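Local coordinates for protein taurocyamine kinase (Schistosoma mansoni, PDB 4WOD) that reversibly transfers phosphate between ATP and taurocyamine, a magnesium-dependent reaction of the ATP:guanido phosphotransferase family, in a chain built from two kinase repeats, at residues G521-T526 and L606-N611. The protein carries 4 engineered substitutions. Sequence-based numbering, arbitrary orientation.
Sequences GEHAGT and LIEGIN
The imidazole of His523 meets Glu608 and Gly609 of helix 599-614. Glu608 OE1 lies at the ring edge, in plane, 3.8 Å from His523 CE1. The ring and carboxylate planes are 65° apart, and the two side chains cross at about a right angle. CG of His523 is turned beside its backbone N, opposite the carbonyl carbon (chi1 -61°), which sends the ring toward the helix. Gly609 N and Glu608 CB approach the ring obliquely, Glu608 CB 3.7 Å from His523 CE1. His523 CD2 comes to 3.7 Å from Gly609 CA, an approach made against bare backbone because Gly609 has no side chain. His523 NE2 is 3.4 Å from Gly609 N, but the two atoms are not aligned for a hydrogen bond. NE2 instead bonds to Arg605 O, one turn earlier in the same helix. Arg605 O can only accept, so NE2 carries a proton; the bond helps to set the rotation of the ring. Phe578 packs against the same ring edge-to-face.

The contact belongs to the C-terminal catalytic domain of the second kinase repeat. It joins the turn leading into edge strand 525-529 of the antiparallel sheet to the helix. Leu606 and Ile610 leave the helix on the side away from the turn and touch strand 480-489 of that sheet.

A water links the two acids. It donates to Glu522 OE1 and to Glu608 OE1, 3.0 Å from each. These like-charged oxygens stay 5.0 Å apart. Any repulsion is probably eased by salt bridges through the other carboxylate oxygens, Glu522 OE2 to Arg605 and Glu608 OE2 to Lys604.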
ATOM      1  N   GLY A 521      12.112 -11.485 -38.034  1.00 21.82           N
ATOM      2  CA  GLY A 521      10.899 -11.729 -38.788  1.00 18.44           C
ATOM      3  C   GLY A 521       9.677 -11.203 -38.070  1.00 19.26           C
ATOM      4  O   GLY A 521       9.675 -10.095 -37.534  1.00 19.27           O
ATOM      5  N   GLU A 522       8.630 -12.019 -38.064  1.00 20.70           N
ATOM      6  CA  GLU A 522       7.386 -11.714 -37.363  1.00 24.15           C
ATOM      7  C   GLU A 522       7.611 -11.392 -35.877  1.00 20.97           C
ATOM      8  O   GLU A 522       6.830 -10.673 -35.250  1.00 23.38           O
ATOM      9  CB  GLU A 522       6.425 -12.897 -37.492  1.00 24.14           C
ATOM     10  CG  GLU A 522       5.012 -12.589 -37.053  1.00 36.92           C
ATOM     11  CD  GLU A 522       4.023 -13.644 -37.515  1.00 39.18           C
ATOM     12  OE1 GLU A 522       4.476 -14.743 -37.923  1.00 41.85           O
ATOM     13  OE2 GLU A 522       2.799 -13.370 -37.477  1.00 38.00           O
ATOM     14  N   HIS A 523       8.678 -11.934 -35.315  1.00 17.09           N
ATOM     15  CA  HIS A 523       8.924 -11.789 -33.890  1.00 16.00           C
ATOM     16  C   HIS A 523       9.811 -10.586 -33.582  1.00 18.61           C
ATOM     17  O   HIS A 523       9.953 -10.211 -32.426  1.00 16.33           O
ATOM     18  CB  HIS A 523       9.537 -13.087 -33.344  1.00 17.75           C
ATOM     19  CG  HIS A 523       8.639 -14.272 -33.520  1.00 18.25           C
ATOM     20  ND1 HIS A 523       8.698 -15.096 -34.626  1.00 20.88           N
ATOM     21  CD2 HIS A 523       7.636 -14.749 -32.751  1.00 16.15           C
ATOM     22  CE1 HIS A 523       7.770 -16.031 -34.525  1.00 21.67           C
ATOM     23  NE2 HIS A 523       7.110 -15.841 -33.395  1.00 21.03           N
ATOM     24  N   ALA A 524      10.402  -9.982 -34.611  1.00 16.40           N
ATOM     25  CA  ALA A 524      11.199  -8.783 -34.414  1.00 18.20           C
ATOM     26  C   ALA A 524      10.362  -7.725 -33.701  1.00 19.31           C
ATOM     27  O   ALA A 524       9.165  -7.579 -33.988  1.00 19.21           O
ATOM     28  CB  ALA A 524      11.716  -8.251 -35.754  1.00 21.87           C
ATOM     29  N   GLY A 525      10.976  -7.021 -32.756  1.00 15.09           N
ATOM     30  CA  GLY A 525      10.254  -6.045 -31.968  1.00 18.11           C
ATOM     31  C   GLY A 525      11.141  -5.124 -31.145  1.00 18.67           C
ATOM     32  O   GLY A 525      12.330  -4.990 -31.406  1.00 23.34           O
ATOM     33  N   THR A 526      10.548  -4.483 -30.142  1.00 19.00           N
ATOM     34  CA  THR A 526      11.246  -3.504 -29.309  1.00 17.14           C
ATOM     35  C   THR A 526      11.046  -3.837 -27.830  1.00 20.45           C
ATOM     36  O   THR A 526       9.921  -4.071 -27.390  1.00 22.18           O
ATOM     37  CB  THR A 526      10.718  -2.061 -29.586  1.00 21.23           C
ATOM     38  OG1 THR A 526      10.996  -1.694 -30.949  1.00 21.04           O
ATOM     39  CG2 THR A 526      11.346  -1.059 -28.650  1.00 20.73           C
ATOM     40  N   LEU A 606       3.239 -18.178 -31.548  1.00 18.92           N
ATOM     41  CA  LEU A 606       3.687 -18.461 -30.186  1.00 18.45           C
ATOM     42  C   LEU A 606       4.801 -19.515 -30.137  1.00 15.15           C
ATOM     43  O   LEU A 606       5.847 -19.258 -29.540  1.00 16.67           O
ATOM     44  CB  LEU A 606       2.532 -18.925 -29.300  1.00 15.29           C
ATOM     45  CG  LEU A 606       3.029 -19.186 -27.866  1.00 15.63           C
ATOM     46  CD1 LEU A 606       3.730 -17.931 -27.272  1.00 16.34           C
ATOM     47  CD2 LEU A 606       1.898 -19.634 -26.965  1.00 15.10           C
ATOM     48  N   ILE A 607       4.591 -20.690 -30.737  1.00 17.65           N
ATOM     49  CA  ILE A 607       5.575 -21.780 -30.610  1.00 18.00           C
ATOM     50  C   ILE A 607       6.943 -21.365 -31.169  1.00 19.32           C
ATOM     51  O   ILE A 607       8.002 -21.624 -30.573  1.00 15.91           O
ATOM     52  CB  ILE A 607       5.097 -23.094 -31.309  1.00 20.61           C
ATOM     53  CG1 ILE A 607       3.748 -23.556 -30.744  1.00 20.32           C
ATOM     54  CG2 ILE A 607       6.152 -24.198 -31.174  1.00 22.87           C
ATOM     55  CD1 ILE A 607       3.687 -23.606 -29.237  1.00 24.98           C
ATOM     56  N   GLU A 608       6.917 -20.677 -32.299  1.00 17.91           N
ATOM     57  CA  GLU A 608       8.141 -20.257 -32.940  1.00 15.58           C
ATOM     58  C   GLU A 608       8.866 -19.226 -32.080  1.00 17.02           C
ATOM     59  O   GLU A 608      10.093 -19.212 -32.034  1.00 16.18           O
ATOM     60  CB  GLU A 608       7.847 -19.699 -34.329  1.00 18.56           C
ATOM     61  CG  GLU A 608       7.440 -20.782 -35.318  1.00 24.63           C
ATOM     62  CD  GLU A 608       6.922 -20.208 -36.619  1.00 36.92           C
ATOM     63  OE1 GLU A 608       6.860 -18.958 -36.739  1.00 32.47           O
ATOM     64  OE2 GLU A 608       6.563 -21.011 -37.508  1.00 38.69           O
ATOM     65  N   GLY A 609       8.103 -18.398 -31.367  1.00 14.45           N
ATOM     66  CA  GLY A 609       8.694 -17.424 -30.471  1.00 17.73           C
ATOM     67  C   GLY A 609       9.326 -18.048 -29.237  1.00 14.79           C
ATOM     68  O   GLY A 609      10.370 -17.606 -28.749  1.00 11.72           O
ATOM     69  N   ILE A 610       8.665 -19.065 -28.707  1.00 15.54           N
ATOM     70  CA  ILE A 610       9.189 -19.766 -27.530  1.00 17.27           C
ATOM     71  C   ILE A 610      10.515 -20.435 -27.879  1.00 16.56           C
ATOM     72  O   ILE A 610      11.519 -20.311 -27.150  1.00 15.57           O
ATOM     73  CB  ILE A 610       8.203 -20.842 -27.008  1.00 14.92           C
ATOM     74  CG1 ILE A 610       6.827 -20.250 -26.662  1.00 18.21           C
ATOM     75  CG2 ILE A 610       8.801 -21.592 -25.802  1.00 16.11           C
ATOM     76  CD1 ILE A 610       5.819 -21.324 -26.254  1.00 14.26           C
ATOM     77  N   ASN A 611      10.518 -21.137 -29.005  1.00 14.63           N
ATOM     78  CA  ASN A 611      11.726 -21.786 -29.478  1.00 19.27           C
ATOM     79  C   ASN A 611      12.876 -20.801 -29.702  1.00 16.64           C
ATOM     80  O   ASN A 611      14.003 -21.087 -29.335  1.00 15.05           O
ATOM     81  CB  ASN A 611      11.436 -22.577 -30.755  1.00 13.68           C
ATOM     82  CG  ASN A 611      10.626 -23.833 -30.480  1.00 26.43           C
ATOM     83  OD1 ASN A 611      10.607 -24.338 -29.350  1.00 25.64           O
ATOM     84  ND2 ASN A 611       9.944 -24.339 -31.502  1.00 25.34           N
TER
HETATM   85  O   HOH W   1       4.273 -17.709 -37.653  1.00 37.82           O